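Local coordinates for p800 reaction center core protein (Heliobacterium modesticaldum, PDB 5V8K), which forms the core of a symmetric homodimeric photosynthetic reaction center that binds bacteriochlorophyll g and g', chlorophyll pigments, lipid, calcium and a [4Fe-4S] cluster, at residues A34-I39 with R84-A89; M396-F401 with V438-L443; P423-G426 with G431-S434. All coordinates share one frame; numbering follows the deposited sequence.

Interaction 1 comes first along the chain and joins helix 18-39 to helix 77-97 beside a bacteriochlorophyll. Interaction 2 opens far later and pairs helix 376-401 with helix 437-447; it lies across the chain's centre from interaction 1, with centres about 38 Å apart and nearest atoms about 20 Å apart. The loop it closes contains interaction 3, whose segments 423-426 and 431-434 supply two cysteine ligands to the iron-sulfur cluster. The centres of interactions 2 and 3 are about 15 Å apart, and Gln440 NE2 reaches Ser434 O at 3.2 Å, a probable hydrogen bond. Helix 437-447 follows directly on the cluster loop, and both contacts lie at the dimer interface. Interactions 1 and 2 both line pigment pockets.

Interaction 1 of 3, residues A34-I39 with R84-A89; sequences AMVSFI and RMHLLA. With GBF (Bacteriochlorophyll g), chain J.
Val36 and His86 meet beneath a bacteriochlorophyll g, where helix 18-39 and helix 77-97 run roughly antiparallel, their local axes 7.7 Å apart at an angle of 147°. The histidine can be followed outward. Its CB rests against Ser37 CB. With CG anti to the carbonyl carbon (chi1 -76°), the imidazole rises along the interhelical groove and brings one face under the valine: Val36 CG1 stands 4.0 Å from the centroid of the His86 ring, close to its normal, a CH-pi contact. ND1 hydrogen-bonds to Val82 O, one turn back on the same helix, which restrains the ring's rotation. CE1 passes near the macrocycle nitrogen NA and CD2 near NC, and at the tip His86 NE2 ligates the magnesium of the bacteriochlorophyll at 2.4 Å. The other valine branch supports the macrocycle itself, Val36 CG2 lying 3.4 Å from C2D of the bacteriochlorophyll, while Ala89 CB touches its methyl CMC. On the side remote from the pigment, Ser37 CB packs 3.6 Å from Leu87 N, and Ser37 OG turns back to donate to Ala34 O at 3.0 Å, which satisfies the buried hydroxyl within its own helix. A leucine in place of His86, with no nitrogen to offer, would probably leave the magnesium without this protein ligand and the pigment less firmly placed. The imidazole is gripped at both nitrogens: Val82 O holds ND1, probably making NE2 a better electron donor to the metal, and magnesium holds NE2.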
# COMPACT_ATOMS: atom_id res chain seq x y z
N ALA A 34 -25.02 16.85 -21.30
CA ALA A 34 -24.33 15.94 -22.21
C ALA A 34 -24.10 14.56 -21.57
O ALA A 34 -24.18 13.53 -22.25
CB ALA A 34 -22.99 16.54 -22.63
N MET A 35 -23.77 14.54 -20.27
CA MET A 35 -23.57 13.27 -19.59
C MET A 35 -24.85 12.44 -19.61
O MET A 35 -24.79 11.23 -19.81
CB MET A 35 -23.11 13.49 -18.16
CG MET A 35 -22.91 12.20 -17.35
SD MET A 35 -22.02 12.61 -15.85
CE MET A 35 -22.52 11.28 -14.70
N VAL A 36 -25.99 13.08 -19.37
CA VAL A 36 -27.28 12.40 -19.44
C VAL A 36 -27.49 11.79 -20.82
O VAL A 36 -27.92 10.64 -20.94
CB VAL A 36 -28.42 13.37 -19.07
CG1 VAL A 36 -29.76 12.74 -19.29
CG2 VAL A 36 -28.33 13.72 -17.62
N SER A 37 -27.21 12.56 -21.89
CA SER A 37 -27.44 12.04 -23.24
C SER A 37 -26.49 10.91 -23.56
O SER A 37 -26.90 9.91 -24.15
CB SER A 37 -27.32 13.15 -24.29
OG SER A 37 -25.96 13.43 -24.61
N PHE A 38 -25.22 11.02 -23.12
CA PHE A 38 -24.25 9.97 -23.41
C PHE A 38 -24.62 8.66 -22.72
O PHE A 38 -24.63 7.59 -23.35
CB PHE A 38 -22.86 10.43 -22.97
CG PHE A 38 -21.81 9.36 -23.04
CD1 PHE A 38 -21.28 8.99 -24.24
CD2 PHE A 38 -21.38 8.72 -21.90
CE1 PHE A 38 -20.33 8.02 -24.33
CE2 PHE A 38 -20.41 7.72 -21.98
CZ PHE A 38 -19.90 7.37 -23.20
N ILE A 39 -24.97 8.73 -21.43
CA ILE A 39 -25.08 7.53 -20.62
C ILE A 39 -26.39 6.78 -20.82
O ILE A 39 -26.49 5.61 -20.45
CB ILE A 39 -24.81 7.91 -19.14
CG1 ILE A 39 -24.44 6.69 -18.34
CG2 ILE A 39 -25.99 8.60 -18.45
CD1 ILE A 39 -23.10 6.01 -18.81
N ARG A 84 -31.61 12.33 -26.83
CA ARG A 84 -31.39 13.24 -27.96
C ARG A 84 -31.79 14.66 -27.62
O ARG A 84 -31.16 15.61 -28.08
CB ARG A 84 -32.15 12.75 -29.17
CG ARG A 84 -31.58 11.51 -29.77
CD ARG A 84 -32.58 10.84 -30.73
NE ARG A 84 -32.00 9.58 -31.14
CZ ARG A 84 -32.61 8.67 -31.88
NH1 ARG A 84 -33.84 8.87 -32.28
NH2 ARG A 84 -31.98 7.55 -32.18
N MET A 85 -32.84 14.84 -26.83
CA MET A 85 -33.18 16.19 -26.40
C MET A 85 -32.13 16.77 -25.47
O MET A 85 -31.88 17.97 -25.50
CB MET A 85 -34.56 16.19 -25.75
CG MET A 85 -35.68 15.74 -26.68
SD MET A 85 -36.26 17.08 -27.71
CE MET A 85 -35.02 17.28 -28.95
N HIS A 86 -31.53 15.95 -24.61
CA HIS A 86 -30.49 16.48 -23.73
C HIS A 86 -29.22 16.80 -24.50
O HIS A 86 -28.47 17.71 -24.10
CB HIS A 86 -30.18 15.51 -22.59
CG HIS A 86 -31.22 15.54 -21.54
ND1 HIS A 86 -32.41 14.85 -21.66
CD2 HIS A 86 -31.30 16.25 -20.41
CE1 HIS A 86 -33.15 15.10 -20.60
NE2 HIS A 86 -32.50 15.95 -19.83
N LEU A 87 -28.95 16.05 -25.56
CA LEU A 87 -27.82 16.37 -26.43
C LEU A 87 -28.06 17.70 -27.13
O LEU A 87 -27.16 18.55 -27.19
CB LEU A 87 -27.61 15.27 -27.46
CG LEU A 87 -26.44 15.52 -28.42
CD1 LEU A 87 -25.11 15.57 -27.69
CD2 LEU A 87 -26.39 14.44 -29.44
N LEU A 88 -29.26 17.89 -27.69
CA LEU A 88 -29.62 19.18 -28.26
C LEU A 88 -29.36 20.30 -27.27
O LEU A 88 -28.72 21.31 -27.61
CB LEU A 88 -31.10 19.17 -28.68
CG LEU A 88 -31.57 20.48 -29.34
CD1 LEU A 88 -30.75 20.77 -30.56
CD2 LEU A 88 -33.06 20.45 -29.73
N ALA A 89 -29.85 20.14 -26.03
CA ALA A 89 -29.63 21.14 -24.99
C ALA A 89 -28.14 21.36 -24.74
O ALA A 89 -27.69 22.51 -24.62
CB ALA A 89 -30.33 20.69 -23.70
MG GBF J . -33.52 16.94 -17.84
CHA GBF J . -33.34 13.95 -16.01
CHB GBF J . -36.73 16.32 -18.45
CHC GBF J . -33.61 20.10 -19.17
CHD GBF J . -30.24 17.68 -16.57
NA GBF J . -34.71 15.40 -17.49
C1A GBF J . -34.59 14.27 -16.78
C2A GBF J . -35.83 13.48 -16.49
C3A GBF J . -36.72 14.05 -17.59
C4A GBF J . -36.01 15.35 -17.85
CMA GBF J . -36.79 13.18 -18.86
CAA GBF J . -36.49 13.58 -15.11
CBA GBF J . -36.73 15.01 -14.66
CGA GBF J . -35.48 15.68 -14.18
O1A GBF J . -34.75 15.17 -13.34
O2A GBF J . -35.43 17.11 -14.34
NB GBF J . -35.02 18.09 -18.62
C1B GBF J . -36.27 17.65 -18.87
C2B GBF J . -37.01 18.69 -19.41
C3B GBF J . -36.13 19.74 -19.62
C4B GBF J . -34.86 19.30 -19.17
CMB GBF J . -38.48 18.67 -19.72
CAB GBF J . -36.62 21.01 -20.20
CBB GBF J . -35.95 22.06 -20.59
NC GBF J . -32.22 18.53 -17.83
C1C GBF J . -32.38 19.68 -18.47
C2C GBF J . -31.36 20.76 -18.59
C3C GBF J . -30.46 19.93 -17.78
C4C GBF J . -30.97 18.69 -17.37
CMC GBF J . -30.93 20.91 -20.05
CAC GBF J . -29.08 20.34 -17.41
CBC GBF J . -28.48 21.68 -17.82
ND GBF J . -32.11 16.15 -16.64
C1D GBF J . -30.89 16.41 -16.18
C2D GBF J . -30.10 15.38 -15.22
C3D GBF J . -31.20 14.53 -15.28
C4D GBF J . -32.32 14.92 -16.06
CMD GBF J . -28.78 15.35 -14.53
CAD GBF J . -31.53 13.19 -14.72
OBD GBF J . -30.95 12.40 -13.93
CBD GBF J . -32.87 12.76 -15.27
CGD GBF J . -32.78 11.49 -16.05
O1D GBF J . -31.98 11.24 -16.94
O2D GBF J . -33.68 10.44 -15.73
CED GBF J . -33.37 9.27 -16.47
C1 GBF J . -34.19 17.78 -14.21
C2 GBF J . -34.19 19.05 -15.04
C3 GBF J . -34.91 20.11 -14.69
C4 GBF J . -35.73 20.03 -13.44
C5 GBF J . -34.91 21.36 -15.54
C6 GBF J . -36.33 21.75 -15.96
C7 GBF J . -36.30 22.94 -16.90
C8 GBF J . -37.17 23.97 -16.80
C9 GBF J . -37.09 25.14 -17.76
C10 GBF J . -38.22 24.02 -15.73

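Interaction 2 of 3, residues M396-F401 with V438-L443; sequences MWRMVF and VDQFYL. With GBF (Bacteriochlorophyll g), chain T.
Arg398 and Gln440 lie flat against each other without a hydrogen bond between them: Gln440 OE1 sits over one face of the guanidinium, toward its rim and 3.5 Å from Arg398 NE, and the two planes are only 21° apart. Alongside, Met399 lies obliquely across Gln440 and Phe441. Met399 CG meets Gln440 CB at 3.8 Å, and an extended chi2 (-169°) carries the sulfur outward, where Met399 SD rests 3.6 Å from Phe441 CB. These contacts fill the seam between helix 376-401 and helix 437-447, nearly antiparallel with local axes 8.5 Å apart. Farther out, Met399 also packs on Phe280 of helix 258-291. Arg398 NH2 bonds to Ser545 O and forms a salt bridge with Glu548 OE2, both of the second subunit, and its NH1 hydrogen-bonds to a bound 8(1)-OH-chlorophyll aF; Gln440 NE2 reaches Ser545 OG of the second subunit. On the pigment side, methyl CMB of a bacteriochlorophyll g sits over the centre of the Trp397 indole, 3.2 Å from Trp397 CE2. NH1 and NH2 of Arg398 are thus taken up by a cofactor and the second subunit, while the amide oxygen over its face probably adds a weaker charge-dipole attraction.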
# COMPACT_ATOMS: atom_id res chain seq x y z
N MET A 396 -7.93 19.52 8.49
CA MET A 396 -8.88 20.56 8.08
C MET A 396 -8.76 21.80 8.97
O MET A 396 -8.75 22.93 8.47
CB MET A 396 -10.31 20.03 8.10
CG MET A 396 -10.54 18.90 7.13
SD MET A 396 -12.21 18.21 7.17
CE MET A 396 -13.03 19.60 6.46
N TRP A 397 -8.69 21.61 10.28
CA TRP A 397 -8.58 22.77 11.14
C TRP A 397 -7.18 23.39 11.10
O TRP A 397 -7.04 24.59 11.36
CB TRP A 397 -9.00 22.45 12.57
CG TRP A 397 -10.49 22.28 12.68
CD1 TRP A 397 -11.17 21.11 12.89
CD2 TRP A 397 -11.50 23.30 12.56
NE1 TRP A 397 -12.51 21.34 12.94
CE2 TRP A 397 -12.75 22.68 12.75
CE3 TRP A 397 -11.46 24.68 12.33
CZ2 TRP A 397 -13.96 23.37 12.67
CZ3 TRP A 397 -12.68 25.39 12.29
CH2 TRP A 397 -13.91 24.72 12.45
N ARG A 398 -6.18 22.63 10.68
CA ARG A 398 -4.86 23.22 10.44
C ARG A 398 -4.85 24.11 9.19
O ARG A 398 -4.19 25.16 9.19
CB ARG A 398 -3.81 22.11 10.37
CG ARG A 398 -3.53 21.42 11.74
CD ARG A 398 -2.67 20.20 11.56
NE ARG A 398 -1.30 20.52 11.18
CZ ARG A 398 -0.31 19.62 11.17
NH1 ARG A 398 -0.57 18.38 11.53
NH2 ARG A 398 0.94 19.97 10.87
N MET A 399 -5.56 23.71 8.12
CA MET A 399 -5.79 24.60 6.97
C MET A 399 -6.31 25.94 7.43
O MET A 399 -5.82 27.00 7.01
CB MET A 399 -6.80 23.98 5.98
CG MET A 399 -6.27 23.00 4.98
SD MET A 399 -7.51 22.59 3.66
CE MET A 399 -8.69 21.52 4.46
N VAL A 400 -7.32 25.91 8.30
CA VAL A 400 -8.02 27.11 8.72
C VAL A 400 -7.14 27.99 9.60
O VAL A 400 -7.11 29.22 9.43
CB VAL A 400 -9.32 26.72 9.45
CG1 VAL A 400 -10.00 27.96 10.03
CG2 VAL A 400 -10.24 25.98 8.50
N PHE A 401 -6.42 27.41 10.58
CA PHE A 401 -5.80 28.19 11.65
C PHE A 401 -4.28 28.13 11.73
O PHE A 401 -3.68 28.96 12.44
CB PHE A 401 -6.37 27.75 13.01
CG PHE A 401 -7.79 28.18 13.26
CD1 PHE A 401 -8.16 29.51 13.13
CD2 PHE A 401 -8.74 27.25 13.62
CE1 PHE A 401 -9.48 29.92 13.36
CE2 PHE A 401 -10.06 27.64 13.85
CZ PHE A 401 -10.44 28.98 13.71
N VAL A 438 -2.24 24.01 1.23
CA VAL A 438 -2.68 23.02 0.25
C VAL A 438 -2.20 21.61 0.64
O VAL A 438 -2.88 20.61 0.37
CB VAL A 438 -2.25 23.41 -1.19
CG1 VAL A 438 -0.77 23.13 -1.47
CG2 VAL A 438 -3.11 22.71 -2.17
N ASP A 439 -1.06 21.51 1.32
CA ASP A 439 -0.57 20.19 1.68
C ASP A 439 -1.40 19.58 2.81
O ASP A 439 -1.57 18.37 2.87
CB ASP A 439 0.92 20.29 2.03
CG ASP A 439 1.80 20.59 0.80
OD1 ASP A 439 1.35 20.36 -0.36
OD2 ASP A 439 2.95 21.06 0.99
N GLN A 440 -2.03 20.42 3.64
CA GLN A 440 -3.00 19.93 4.62
C GLN A 440 -4.33 19.58 3.95
O GLN A 440 -5.05 18.69 4.43
CB GLN A 440 -3.22 20.95 5.73
CG GLN A 440 -2.00 21.17 6.63
CD GLN A 440 -1.62 19.91 7.39
OE1 GLN A 440 -2.46 19.29 8.06
NE2 GLN A 440 -0.37 19.50 7.25
N PHE A 441 -4.69 20.27 2.87
CA PHE A 441 -5.82 19.83 2.06
C PHE A 441 -5.63 18.39 1.58
O PHE A 441 -6.52 17.56 1.74
CB PHE A 441 -6.03 20.77 0.87
CG PHE A 441 -6.86 20.16 -0.22
CD1 PHE A 441 -8.23 20.10 -0.10
CD2 PHE A 441 -6.27 19.58 -1.31
CE1 PHE A 441 -9.01 19.52 -1.08
CE2 PHE A 441 -7.03 18.96 -2.32
CZ PHE A 441 -8.41 18.93 -2.21
N TYR A 442 -4.48 18.09 0.97
CA TYR A 442 -4.23 16.72 0.52
C TYR A 442 -4.34 15.75 1.68
O TYR A 442 -4.85 14.63 1.51
CB TYR A 442 -2.85 16.58 -0.13
CG TYR A 442 -2.57 17.48 -1.28
CD1 TYR A 442 -3.48 17.66 -2.30
CD2 TYR A 442 -1.38 18.18 -1.34
CE1 TYR A 442 -3.23 18.51 -3.33
CE2 TYR A 442 -1.09 19.05 -2.41
CZ TYR A 442 -2.03 19.20 -3.42
OH TYR A 442 -1.82 20.10 -4.47
N LEU A 443 -3.77 16.12 2.85
CA LEU A 443 -3.74 15.18 3.95
C LEU A 443 -5.15 14.89 4.44
O LEU A 443 -5.46 13.77 4.83
CB LEU A 443 -2.84 15.74 5.09
CG LEU A 443 -2.51 14.86 6.29
CD1 LEU A 443 -1.82 13.55 5.83
CD2 LEU A 443 -1.63 15.55 7.34
MG GBF T . -17.52 25.53 7.97
CHA GBF T . -17.16 29.00 7.53
CHB GBF T . -14.25 25.32 8.45
CHC GBF T . -18.23 22.34 8.93
CHD GBF T . -21.08 26.06 7.50
NA GBF T . -16.04 26.85 7.99
C1A GBF T . -15.96 28.17 7.86
C2A GBF T . -14.69 28.88 8.18
C3A GBF T . -13.79 27.67 7.93
C4A GBF T . -14.76 26.54 8.13
CMA GBF T . -13.20 27.61 6.52
CAA GBF T . -14.69 29.49 9.60
CBA GBF T . -14.69 28.46 10.72
CGA GBF T . -14.59 29.18 12.05
O1A GBF T . -13.73 30.04 12.22
O2A GBF T . -15.08 28.44 13.20
NB GBF T . -16.38 24.05 8.79
C1B GBF T . -15.03 24.08 8.76
C2B GBF T . -14.56 22.87 9.24
C3B GBF T . -15.67 22.06 9.38
C4B GBF T . -16.80 22.80 8.97
CMB GBF T . -13.12 22.53 9.54
CAB GBF T . -15.51 20.70 9.92
CBB GBF T . -16.43 19.90 10.41
NC GBF T . -19.26 24.48 8.17
C1C GBF T . -19.36 23.21 8.53
C2C GBF T . -20.63 22.41 8.52
C3C GBF T . -21.34 23.63 8.15
C4C GBF T . -20.57 24.75 7.92
CMC GBF T . -20.59 21.42 7.32
CAC GBF T . -22.81 23.60 7.97
CBC GBF T . -23.59 22.34 8.23
ND GBF T . -18.86 27.01 7.64
C1D GBF T . -20.15 27.20 7.42
C2D GBF T . -20.73 28.68 7.05
C3D GBF T . -19.44 29.21 7.15
C4D GBF T . -18.38 28.31 7.47
CMD GBF T . -22.07 29.25 6.75
CAD GBF T . -18.86 30.57 7.13
OBD GBF T . -19.31 31.69 6.71
CBD GBF T . -17.36 30.44 7.23
CGD GBF T . -16.62 30.76 5.97
O1D GBF T . -16.37 29.93 5.11
O2D GBF T . -16.17 32.09 5.70
CED GBF T . -16.40 32.55 4.36
C1 GBF T . -14.67 28.70 14.54
C2 GBF T . -14.80 27.39 15.27
C3 GBF T . -15.99 26.92 15.70
C4 GBF T . -17.25 27.70 15.49
C5 GBF T . -16.05 25.59 16.41

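Interaction 3 of 3, residues P423-G426 with G431-S434; sequences PCLG and GTCS. With SF4 (iron/sulfur cluster), chain B.
Thr432 OG1 ties together the two arms of a cysteine-ligated [4Fe-4S] loop, consistent with the interpolypeptide FX site of type I reaction centers. It accepts from Leu425 N at 2.7 Å and donates to Gly426 O at 2.8 Å, the latter along a lone pair in the carbonyl plane. At the other end Ser434 N donates to Pro423 O (3.0 Å, 154° at the hydrogen), so the arms, running 174° apart in direction, are clamped on both flanks of the cysteines. Between these clamps Cys424 SG binds FE2 at 2.3 Å and Cys433 SG binds FE1 at 2.5 Å. In Cys433 the sulfur nearly eclipses the backbone N (chi1 -2°), an unusual torsion that carries SG out to its iron. Cys424 CB packs 3.6 Å from Cys433 CA. The backbone angles of Gly426 and Gly431 would bring a beta carbon into collision with the carbonyl oxygen before it. Around the cysteines, Leu575 of helix 575-599 lies on Cys424, and Leu575 of the second subunit lies on Cys433. The two remaining irons are probably held by the second subunit's equivalent cysteines. On the cluster side, Gly426 O stands 3.6 Å from sulfide S3.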
# COMPACT_ATOMS: atom_id res chain seq x y z
N PRO A 423 5.75 23.65 -1.13
CA PRO A 423 5.69 22.23 -0.79
C PRO A 423 6.49 21.87 0.45
O PRO A 423 6.20 20.87 1.09
CB PRO A 423 6.29 21.55 -2.03
CG PRO A 423 7.26 22.58 -2.57
CD PRO A 423 6.72 23.93 -2.21
N CYS A 424 7.52 22.67 0.75
CA CYS A 424 8.46 22.39 1.83
C CYS A 424 9.42 23.56 1.91
O CYS A 424 9.43 24.45 1.06
CB CYS A 424 9.22 21.09 1.56
SG CYS A 424 10.50 21.32 0.35
N LEU A 425 10.28 23.53 2.95
CA LEU A 425 11.34 24.51 3.12
C LEU A 425 12.71 23.87 3.24
O LEU A 425 13.67 24.55 3.61
CB LEU A 425 11.07 25.40 4.35
CG LEU A 425 9.75 26.14 4.48
CD1 LEU A 425 9.58 26.72 5.84
CD2 LEU A 425 9.71 27.27 3.48
N GLY A 426 12.83 22.57 2.99
CA GLY A 426 14.11 21.91 3.01
C GLY A 426 14.43 21.19 4.29
O GLY A 426 13.60 21.06 5.20
N GLY A 431 13.70 18.53 8.66
CA GLY A 431 12.82 18.41 7.50
C GLY A 431 11.51 19.15 7.66
O GLY A 431 10.96 19.20 8.76
N THR A 432 10.98 19.72 6.57
CA THR A 432 9.88 20.68 6.69
C THR A 432 8.75 20.44 5.68
O THR A 432 7.97 21.36 5.41
CB THR A 432 10.40 22.10 6.51
OG1 THR A 432 11.02 22.22 5.22
CG2 THR A 432 11.45 22.47 7.61
N CYS A 433 8.63 19.24 5.14
CA CYS A 433 7.65 19.04 4.09
C CYS A 433 6.22 19.13 4.59
O CYS A 433 5.87 18.55 5.62
CB CYS A 433 7.81 17.68 3.41
SG CYS A 433 9.11 16.56 3.90
N SER A 434 5.38 19.80 3.79
CA SER A 434 3.93 19.77 3.87
C SER A 434 3.36 20.45 5.11
O SER A 434 2.44 19.93 5.73
CB SER A 434 3.42 18.34 3.79
OG SER A 434 3.56 17.86 2.48
FE1 SF4 B . 10.89 16.98 2.26
FE2 SF4 B . 11.27 19.11 0.54
FE3 SF4 B . 11.73 16.57 -0.36
FE4 SF4 B . 13.41 17.71 1.53
S1 SF4 B . 13.05 18.45 -0.68
S2 SF4 B . 12.55 15.59 1.59
S3 SF4 B . 12.00 18.94 2.77
S4 SF4 B . 9.74 17.43 0.29